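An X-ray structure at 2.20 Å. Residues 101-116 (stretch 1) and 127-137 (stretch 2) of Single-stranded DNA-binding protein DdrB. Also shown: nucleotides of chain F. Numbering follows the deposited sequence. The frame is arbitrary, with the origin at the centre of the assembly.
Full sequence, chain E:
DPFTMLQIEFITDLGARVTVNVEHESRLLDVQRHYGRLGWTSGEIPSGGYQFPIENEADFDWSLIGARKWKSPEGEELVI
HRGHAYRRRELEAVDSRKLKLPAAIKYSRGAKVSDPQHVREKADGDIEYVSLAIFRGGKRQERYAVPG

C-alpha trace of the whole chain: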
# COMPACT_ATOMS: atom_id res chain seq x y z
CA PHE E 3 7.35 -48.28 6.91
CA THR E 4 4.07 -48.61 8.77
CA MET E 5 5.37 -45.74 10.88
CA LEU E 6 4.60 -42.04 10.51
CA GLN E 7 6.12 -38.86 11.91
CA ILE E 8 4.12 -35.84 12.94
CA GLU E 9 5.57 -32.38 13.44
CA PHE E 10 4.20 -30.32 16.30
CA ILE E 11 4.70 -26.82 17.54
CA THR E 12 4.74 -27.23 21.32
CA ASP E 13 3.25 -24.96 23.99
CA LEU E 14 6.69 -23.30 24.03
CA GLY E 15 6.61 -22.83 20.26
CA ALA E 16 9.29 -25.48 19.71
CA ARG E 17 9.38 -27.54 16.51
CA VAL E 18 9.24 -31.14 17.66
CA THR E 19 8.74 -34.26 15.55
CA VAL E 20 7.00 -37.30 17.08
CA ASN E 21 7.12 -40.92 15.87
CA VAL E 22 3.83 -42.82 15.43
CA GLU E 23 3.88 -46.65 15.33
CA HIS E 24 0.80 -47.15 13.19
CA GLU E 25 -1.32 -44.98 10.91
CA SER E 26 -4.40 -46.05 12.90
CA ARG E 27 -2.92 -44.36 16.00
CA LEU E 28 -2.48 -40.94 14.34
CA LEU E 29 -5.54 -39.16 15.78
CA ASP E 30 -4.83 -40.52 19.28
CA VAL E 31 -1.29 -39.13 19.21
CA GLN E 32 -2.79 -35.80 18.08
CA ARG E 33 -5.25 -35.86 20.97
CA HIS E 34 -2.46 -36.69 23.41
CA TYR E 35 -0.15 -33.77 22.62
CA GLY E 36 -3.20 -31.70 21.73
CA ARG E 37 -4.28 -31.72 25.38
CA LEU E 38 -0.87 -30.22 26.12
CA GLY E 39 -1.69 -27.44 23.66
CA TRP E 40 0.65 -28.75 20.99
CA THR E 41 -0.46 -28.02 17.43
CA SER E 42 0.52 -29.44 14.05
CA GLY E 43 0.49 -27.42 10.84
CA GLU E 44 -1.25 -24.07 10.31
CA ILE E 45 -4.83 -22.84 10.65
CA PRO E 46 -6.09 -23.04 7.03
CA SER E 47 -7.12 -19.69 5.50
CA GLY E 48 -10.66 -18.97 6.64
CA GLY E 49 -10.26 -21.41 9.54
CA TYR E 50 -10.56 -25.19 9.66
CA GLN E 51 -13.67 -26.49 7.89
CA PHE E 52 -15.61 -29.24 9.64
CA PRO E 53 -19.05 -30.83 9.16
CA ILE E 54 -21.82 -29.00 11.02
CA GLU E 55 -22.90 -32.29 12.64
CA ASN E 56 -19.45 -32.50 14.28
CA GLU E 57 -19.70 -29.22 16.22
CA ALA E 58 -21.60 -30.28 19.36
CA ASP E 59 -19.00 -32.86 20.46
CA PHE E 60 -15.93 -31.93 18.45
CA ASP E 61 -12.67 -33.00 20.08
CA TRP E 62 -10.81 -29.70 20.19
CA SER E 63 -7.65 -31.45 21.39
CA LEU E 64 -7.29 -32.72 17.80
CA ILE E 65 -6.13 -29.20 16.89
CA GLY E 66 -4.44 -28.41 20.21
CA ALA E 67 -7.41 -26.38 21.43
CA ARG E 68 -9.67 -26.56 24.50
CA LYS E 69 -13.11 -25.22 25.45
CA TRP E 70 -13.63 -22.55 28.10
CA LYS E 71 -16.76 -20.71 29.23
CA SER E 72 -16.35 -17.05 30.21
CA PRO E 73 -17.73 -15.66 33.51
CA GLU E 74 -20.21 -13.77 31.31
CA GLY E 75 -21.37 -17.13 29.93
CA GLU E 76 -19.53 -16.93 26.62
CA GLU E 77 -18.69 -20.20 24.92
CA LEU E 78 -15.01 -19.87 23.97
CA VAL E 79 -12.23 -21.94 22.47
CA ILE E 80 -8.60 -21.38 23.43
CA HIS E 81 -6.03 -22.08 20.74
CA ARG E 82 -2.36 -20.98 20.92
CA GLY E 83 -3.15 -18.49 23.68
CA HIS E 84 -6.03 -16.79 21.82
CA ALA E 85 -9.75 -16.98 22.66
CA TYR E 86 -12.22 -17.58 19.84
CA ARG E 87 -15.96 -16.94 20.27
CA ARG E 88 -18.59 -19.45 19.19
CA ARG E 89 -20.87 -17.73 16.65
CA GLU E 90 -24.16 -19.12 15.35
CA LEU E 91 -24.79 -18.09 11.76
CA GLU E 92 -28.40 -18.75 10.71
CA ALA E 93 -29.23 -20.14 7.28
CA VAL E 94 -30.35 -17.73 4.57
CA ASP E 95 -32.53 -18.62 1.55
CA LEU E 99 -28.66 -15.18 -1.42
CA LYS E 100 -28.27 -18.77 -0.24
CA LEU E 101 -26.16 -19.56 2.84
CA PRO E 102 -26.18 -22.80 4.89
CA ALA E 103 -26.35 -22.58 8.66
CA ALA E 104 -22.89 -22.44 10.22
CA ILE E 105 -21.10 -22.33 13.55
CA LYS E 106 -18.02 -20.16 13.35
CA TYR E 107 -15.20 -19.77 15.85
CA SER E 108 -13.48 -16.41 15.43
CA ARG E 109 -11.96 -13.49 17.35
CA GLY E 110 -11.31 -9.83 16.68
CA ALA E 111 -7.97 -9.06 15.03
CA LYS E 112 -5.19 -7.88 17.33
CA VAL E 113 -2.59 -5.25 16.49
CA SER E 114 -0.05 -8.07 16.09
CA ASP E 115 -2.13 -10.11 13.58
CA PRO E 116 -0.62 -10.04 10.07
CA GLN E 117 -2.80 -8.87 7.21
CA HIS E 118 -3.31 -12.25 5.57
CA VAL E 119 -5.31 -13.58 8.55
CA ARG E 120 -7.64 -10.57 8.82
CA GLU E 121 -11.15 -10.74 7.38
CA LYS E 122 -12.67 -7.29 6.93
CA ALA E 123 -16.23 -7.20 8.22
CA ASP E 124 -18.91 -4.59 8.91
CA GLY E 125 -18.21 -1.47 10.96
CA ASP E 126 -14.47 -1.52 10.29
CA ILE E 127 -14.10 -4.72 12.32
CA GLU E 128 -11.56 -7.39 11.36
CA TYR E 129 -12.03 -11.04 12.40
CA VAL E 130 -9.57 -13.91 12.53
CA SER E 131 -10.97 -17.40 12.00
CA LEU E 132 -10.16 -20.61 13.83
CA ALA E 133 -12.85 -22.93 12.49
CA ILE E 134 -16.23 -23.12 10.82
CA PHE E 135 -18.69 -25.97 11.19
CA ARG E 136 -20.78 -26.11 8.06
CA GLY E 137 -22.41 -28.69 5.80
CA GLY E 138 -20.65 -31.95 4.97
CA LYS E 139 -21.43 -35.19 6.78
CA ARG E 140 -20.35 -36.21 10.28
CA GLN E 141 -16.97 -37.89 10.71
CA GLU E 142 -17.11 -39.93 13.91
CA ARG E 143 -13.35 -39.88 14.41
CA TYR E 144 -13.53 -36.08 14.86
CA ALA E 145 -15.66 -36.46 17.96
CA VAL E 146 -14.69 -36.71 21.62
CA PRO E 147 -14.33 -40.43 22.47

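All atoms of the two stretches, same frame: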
# COMPACT_ATOMS: atom_id res chain seq x y z
N LEU E 101 -27.25 -19.27 1.91
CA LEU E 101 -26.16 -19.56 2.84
C LEU E 101 -26.60 -20.60 3.86
O LEU E 101 -27.58 -20.40 4.58
CB LEU E 101 -25.71 -18.28 3.57
CG LEU E 101 -25.05 -17.15 2.77
CD1 LEU E 101 -24.99 -15.88 3.59
CD2 LEU E 101 -23.65 -17.54 2.30
N PRO E 102 -25.88 -21.73 3.93
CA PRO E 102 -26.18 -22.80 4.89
C PRO E 102 -26.00 -22.28 6.29
O PRO E 102 -25.28 -21.30 6.47
CB PRO E 102 -25.08 -23.83 4.60
CG PRO E 102 -23.97 -23.04 4.00
CD PRO E 102 -24.66 -22.01 3.16
N ALA E 103 -26.63 -22.91 7.27
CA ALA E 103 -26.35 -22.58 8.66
C ALA E 103 -24.88 -22.89 8.95
O ALA E 103 -24.29 -23.76 8.31
CB ALA E 103 -27.24 -23.38 9.57
N ALA E 104 -24.28 -22.17 9.89
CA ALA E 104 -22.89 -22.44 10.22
C ALA E 104 -22.60 -22.06 11.66
O ALA E 104 -23.30 -21.23 12.26
CB ALA E 104 -21.95 -21.72 9.25
N ILE E 105 -21.57 -22.69 12.23
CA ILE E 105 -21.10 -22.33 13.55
C ILE E 105 -19.66 -21.93 13.36
O ILE E 105 -18.83 -22.74 12.95
CB ILE E 105 -21.17 -23.51 14.52
CG1 ILE E 105 -22.55 -24.16 14.46
CG2 ILE E 105 -20.87 -23.04 15.94
CD1 ILE E 105 -23.65 -23.25 14.94
N LYS E 106 -19.36 -20.67 13.64
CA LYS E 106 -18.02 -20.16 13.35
C LYS E 106 -17.32 -19.81 14.66
O LYS E 106 -17.93 -19.27 15.58
CB LYS E 106 -18.11 -18.92 12.44
CG LYS E 106 -16.76 -18.39 11.99
CD LYS E 106 -16.86 -17.34 10.88
CE LYS E 106 -15.44 -16.93 10.47
NZ LYS E 106 -15.32 -15.85 9.44
N TYR E 107 -16.04 -20.15 14.73
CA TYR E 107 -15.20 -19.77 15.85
C TYR E 107 -14.20 -18.75 15.34
O TYR E 107 -13.35 -19.06 14.49
CB TYR E 107 -14.48 -21.00 16.44
CG TYR E 107 -15.43 -21.88 17.21
CD1 TYR E 107 -16.28 -22.77 16.55
CD2 TYR E 107 -15.51 -21.80 18.59
CE1 TYR E 107 -17.16 -23.57 17.26
CE2 TYR E 107 -16.39 -22.60 19.31
CZ TYR E 107 -17.22 -23.47 18.64
OH TYR E 107 -18.09 -24.26 19.35
N SER E 108 -14.32 -17.53 15.86
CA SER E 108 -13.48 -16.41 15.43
C SER E 108 -13.30 -15.38 16.54
O SER E 108 -14.11 -15.30 17.47
CB SER E 108 -14.10 -15.72 14.21
OG SER E 108 -15.30 -15.05 14.57
N ARG E 109 -12.25 -14.58 16.41
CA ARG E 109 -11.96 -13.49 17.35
C ARG E 109 -11.66 -12.21 16.58
O ARG E 109 -11.38 -12.24 15.36
CB ARG E 109 -10.74 -13.85 18.20
CG ARG E 109 -9.48 -14.04 17.36
CD ARG E 109 -8.28 -14.53 18.18
NE ARG E 109 -7.13 -14.86 17.32
CZ ARG E 109 -6.27 -13.97 16.83
NH1 ARG E 109 -6.42 -12.67 17.10
NH2 ARG E 109 -5.28 -14.36 16.07
N GLY E 110 -11.70 -11.09 17.28
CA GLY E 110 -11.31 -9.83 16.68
C GLY E 110 -9.81 -9.83 16.43
O GLY E 110 -9.04 -10.42 17.19
N ALA E 111 -9.39 -9.17 15.35
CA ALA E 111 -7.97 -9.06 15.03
C ALA E 111 -7.27 -8.26 16.12
O ALA E 111 -7.86 -7.34 16.70
CB ALA E 111 -7.78 -8.39 13.69
N LYS E 112 -6.03 -8.63 16.41
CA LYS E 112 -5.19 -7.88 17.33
C LYS E 112 -4.21 -7.05 16.53
O LYS E 112 -4.01 -7.30 15.33
CB LYS E 112 -4.43 -8.85 18.25
CG LYS E 112 -5.37 -9.65 19.15
CD LYS E 112 -4.67 -10.75 19.94
CE LYS E 112 -5.72 -11.57 20.69
NZ LYS E 112 -5.16 -12.31 21.86
N VAL E 113 -3.58 -6.08 17.19
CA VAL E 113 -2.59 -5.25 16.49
C VAL E 113 -1.47 -6.12 15.90
O VAL E 113 -0.94 -5.83 14.83
CB VAL E 113 -2.03 -4.13 17.41
CG1 VAL E 113 -1.07 -4.69 18.45
CG2 VAL E 113 -1.34 -3.07 16.58
N SER E 114 -1.14 -7.23 16.56
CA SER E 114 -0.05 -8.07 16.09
C SER E 114 -0.43 -9.06 14.98
O SER E 114 0.45 -9.69 14.40
CB SER E 114 0.59 -8.80 17.27
OG SER E 114 -0.37 -9.53 18.03
N ASP E 115 -1.73 -9.20 14.68
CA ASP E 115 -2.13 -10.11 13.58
C ASP E 115 -1.72 -9.57 12.21
O ASP E 115 -2.04 -8.44 11.86
CB ASP E 115 -3.65 -10.38 13.59
CG ASP E 115 -4.09 -11.22 14.78
OD1 ASP E 115 -3.40 -12.21 15.10
OD2 ASP E 115 -5.14 -10.89 15.38
N PRO E 116 -1.03 -10.40 11.43
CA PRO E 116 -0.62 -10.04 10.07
C PRO E 116 -1.84 -9.91 9.20
O PRO E 116 -2.93 -10.37 9.58
CB PRO E 116 0.20 -11.25 9.61
CG PRO E 116 -0.30 -12.40 10.43
CD PRO E 116 -0.71 -11.81 11.77
N ILE E 127 -14.63 -3.66 11.47
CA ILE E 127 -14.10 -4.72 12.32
C ILE E 127 -13.36 -5.77 11.48
O ILE E 127 -13.79 -6.08 10.38
CB ILE E 127 -15.22 -5.38 13.15
CG1 ILE E 127 -15.93 -4.32 13.99
CG2 ILE E 127 -14.65 -6.50 14.04
CD1 ILE E 127 -16.91 -4.88 15.02
N GLU E 128 -12.24 -6.27 11.99
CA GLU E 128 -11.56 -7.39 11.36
C GLU E 128 -11.59 -8.64 12.25
O GLU E 128 -11.29 -8.56 13.44
CB GLU E 128 -10.12 -7.01 11.04
CG GLU E 128 -9.98 -5.77 10.18
CD GLU E 128 -8.53 -5.45 9.91
OE1 GLU E 128 -7.78 -5.23 10.88
OE2 GLU E 128 -8.14 -5.42 8.72
N TYR E 129 -11.93 -9.79 11.67
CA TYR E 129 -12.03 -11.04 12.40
C TYR E 129 -10.94 -12.00 11.96
O TYR E 129 -10.43 -11.92 10.84
CB TYR E 129 -13.40 -11.71 12.16
CG TYR E 129 -14.55 -10.97 12.78
CD1 TYR E 129 -14.87 -11.16 14.12
CD2 TYR E 129 -15.30 -10.08 12.05
CE1 TYR E 129 -15.94 -10.48 14.71
CE2 TYR E 129 -16.35 -9.38 12.62
CZ TYR E 129 -16.66 -9.59 13.95
OH TYR E 129 -17.70 -8.91 14.51
N VAL E 130 -10.57 -12.91 12.85
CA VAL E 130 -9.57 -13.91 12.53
C VAL E 130 -10.24 -15.23 12.82
O VAL E 130 -10.79 -15.39 13.91
CB VAL E 130 -8.32 -13.75 13.40
CG1 VAL E 130 -7.33 -14.88 13.14
CG2 VAL E 130 -7.65 -12.38 13.17
N SER E 131 -10.22 -16.15 11.87
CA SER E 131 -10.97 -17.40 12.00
C SER E 131 -10.16 -18.58 12.51
O SER E 131 -9.04 -18.83 12.05
CB SER E 131 -11.59 -17.80 10.65
OG SER E 131 -12.34 -16.73 10.10
N LEU E 132 -10.76 -19.35 13.42
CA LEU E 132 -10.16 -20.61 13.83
C LEU E 132 -10.79 -21.77 13.07
O LEU E 132 -10.09 -22.65 12.54
CB LEU E 132 -10.35 -20.83 15.33
CG LEU E 132 -9.91 -22.22 15.84
CD1 LEU E 132 -8.40 -22.43 15.68
CD2 LEU E 132 -10.31 -22.41 17.29
N ALA E 133 -12.12 -21.78 13.02
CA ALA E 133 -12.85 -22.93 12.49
C ALA E 133 -14.28 -22.57 12.11
O ALA E 133 -14.91 -21.68 12.71
CB ALA E 133 -12.84 -24.11 13.51
N ILE E 134 -14.82 -23.28 11.13
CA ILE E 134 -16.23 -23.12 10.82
C ILE E 134 -16.90 -24.47 10.60
O ILE E 134 -16.44 -25.28 9.80
CB ILE E 134 -16.47 -22.17 9.63
CG1 ILE E 134 -17.95 -22.17 9.24
CG2 ILE E 134 -15.63 -22.56 8.44
CD1 ILE E 134 -18.36 -20.94 8.43
N PHE E 135 -17.98 -24.71 11.34
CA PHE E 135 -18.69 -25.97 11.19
C PHE E 135 -19.86 -25.72 10.26
O PHE E 135 -20.72 -24.85 10.52
CB PHE E 135 -19.10 -26.51 12.56
CG PHE E 135 -17.92 -26.84 13.46
CD1 PHE E 135 -17.22 -25.83 14.11
CD2 PHE E 135 -17.50 -28.15 13.63
CE1 PHE E 135 -16.13 -26.12 14.92
CE2 PHE E 135 -16.42 -28.45 14.45
CZ PHE E 135 -15.73 -27.43 15.09
N ARG E 136 -19.89 -26.45 9.15
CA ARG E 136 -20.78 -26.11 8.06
C ARG E 136 -20.90 -27.23 7.03
O ARG E 136 -19.90 -27.66 6.44
CB ARG E 136 -20.29 -24.84 7.37
CG ARG E 136 -21.00 -24.50 6.07
CD ARG E 136 -20.51 -23.17 5.54
NE ARG E 136 -19.11 -23.22 5.12
CZ ARG E 136 -18.38 -22.14 4.85
NH1 ARG E 136 -18.90 -20.93 4.98
NH2 ARG E 136 -17.12 -22.28 4.46
N GLY E 137 -22.13 -27.71 6.84
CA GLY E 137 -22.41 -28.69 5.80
C GLY E 137 -21.74 -30.02 6.03
O GLY E 137 -21.62 -30.47 7.17
P DT F 26 -22.94 -11.07 10.04
OP1 DT F 26 -24.31 -11.03 10.40
OP2 DT F 26 -22.31 -9.88 9.57
O5' DT F 26 -22.04 -11.59 11.23
C5' DT F 26 -22.46 -12.57 12.18
C4' DT F 26 -21.35 -12.89 13.15
O4' DT F 26 -20.17 -13.32 12.43
C3' DT F 26 -20.90 -11.72 14.02
O3' DT F 26 -20.62 -12.12 15.35
C2' DT F 26 -19.59 -11.31 13.40
C1' DT F 26 -19.05 -12.64 12.92
N1 DT F 26 -18.08 -12.58 11.83
C2 DT F 26 -17.02 -13.46 11.80
O2 DT F 26 -16.79 -14.25 12.68
N3 DT F 26 -16.23 -13.36 10.69
C4 DT F 26 -16.38 -12.49 9.64
O4 DT F 26 -15.61 -12.52 8.70
C5 DT F 26 -17.53 -11.63 9.72
C7 DT F 26 -17.80 -10.67 8.60
C6 DT F 26 -18.31 -11.71 10.79
P DC F 28 -17.16 -9.66 19.55
OP1 DC F 28 -16.40 -10.85 19.75
OP2 DC F 28 -17.83 -9.11 20.68
O5' DC F 28 -16.23 -8.51 18.97
C5' DC F 28 -15.16 -8.79 18.10
C4' DC F 28 -14.21 -7.62 18.07
O4' DC F 28 -14.91 -6.45 17.65
C3' DC F 28 -13.61 -7.27 19.42
O3' DC F 28 -12.41 -8.01 19.48
C2' DC F 28 -13.39 -5.78 19.32
C1' DC F 28 -14.41 -5.30 18.29
N1 DC F 28 -15.56 -4.55 18.80
C2 DC F 28 -15.90 -3.33 18.21
O2 DC F 28 -15.18 -2.89 17.31
N3 DC F 28 -16.98 -2.67 18.65
C4 DC F 28 -17.74 -3.19 19.62
N4 DC F 28 -18.80 -2.49 20.02
C5 DC F 28 -17.43 -4.44 20.22
C6 DC F 28 -16.35 -5.09 19.78
P DG F 29 -12.02 -8.83 20.74
OP1 DG F 29 -12.22 -10.22 20.44
OP2 DG F 29 -12.63 -8.22 21.87
O5' DG F 29 -10.48 -8.49 20.87
C5' DG F 29 -9.71 -8.11 19.73
C4' DG F 29 -8.66 -7.09 20.08
O4' DG F 29 -9.27 -5.80 20.24
C3' DG F 29 -7.89 -7.36 21.38
O3' DG F 29 -6.56 -6.84 21.39
C2' DG F 29 -8.66 -6.55 22.39
C1' DG F 29 -9.19 -5.38 21.59
N9 DG F 29 -10.52 -5.00 22.02
C8 DG F 29 -11.33 -5.69 22.89
N7 DG F 29 -12.47 -5.10 23.11
C5 DG F 29 -12.40 -3.94 22.36
C6 DG F 29 -13.34 -2.90 22.20
O6 DG F 29 -14.46 -2.79 22.70
N1 DG F 29 -12.87 -1.92 21.34
C2 DG F 29 -11.66 -1.94 20.70
N2 DG F 29 -11.40 -0.91 19.91
N3 DG F 29 -10.77 -2.90 20.85
C4 DG F 29 -11.21 -3.86 21.68

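The antiparallel pairing of these two stretches is broken by a beta bulge. Tyr107 pairs with Ala133, but the next residue, Ser108, pairs with Ser131. Leu132 is the extra residue, and the chain of stretch 2 turns a corner there. The carbonyl of Tyr107 accepts from both the extra residue and the one after it. Leu132 N donates to Tyr107 O at 2.8 Å, and Ala133 N makes a weak hydrogen bond to the same Tyr107 O at 3.3 Å.

Strand 104-110 therefore has two partners in succession. It runs at 168° to strand 133-135, close to ideal antiparallel, and at 138° to strand 128-131. On the first side of the bulge, Ile105 and Phe135 exchange two hydrogen bonds: Ile105 N to Phe135 O at 2.9 Å and Phe135 N to Ile105 O at 2.7 Å. Tyr107 N reaches Ala133 O at 2.8 Å. Beyond the bulge, Arg109 and Val130 form a second reciprocal pair, with Arg109 N to Val130 O at 3.0 Å and Val130 N to Arg109 O at 2.7 Å. Ala111 N to Glu128 O, at 2.8 Å, continues the ladder past the end of strand 104-110.

One face carries Ile105, Tyr107, Arg109, Val130, Ala133 and Phe135. The rings of Tyr107 and Phe135 meet rim to rim, with CE1 of Tyr107 3.6 Å from CE1 of Phe135 and the planes at 72°. Val130 loses the most area to the other stretch. Its CG1 lies over one face of the Arg109 guanidinium, 3.6 Å from Arg109 NH2, while its CG2 is 4.0 Å from Ala111 CB. The flat guanidinium face can rest on a methyl group because its N-H bonds point outward in the plane, here two of them to Asp115. Asp115 holds that guanidinium in a salt bridge, with Arg109 NH1 to Asp115 OD2 at 2.8 Å. This salt bridge ties the type I turn 112-115 to the strand. Within the turn, Asp115 OD2 also accepts from Lys112 N at 2.6 Å.

The other face carries Lys106, Ser108, Ser131 and Ile134. Lys106 is fully extended, all four chi angles t, and its CE comes within 3.1 Å of Ser131 OG. Nearby, Ile134 CD1 makes an apolar contact with Ala104 CB at 3.8 Å.

As expected of a single-stranded DNA-binding protein, nucleotides sit against this pairing. Ser108 OG donates to O2 of DT26 at 2.5 Å, and the Tyr129 ring has C2 of DT26 over one face. Gly110 N makes a weak hydrogen bond to OP1 of DG29 at 3.3 Å. A CB on Gly110 would clash with O3' of DC28.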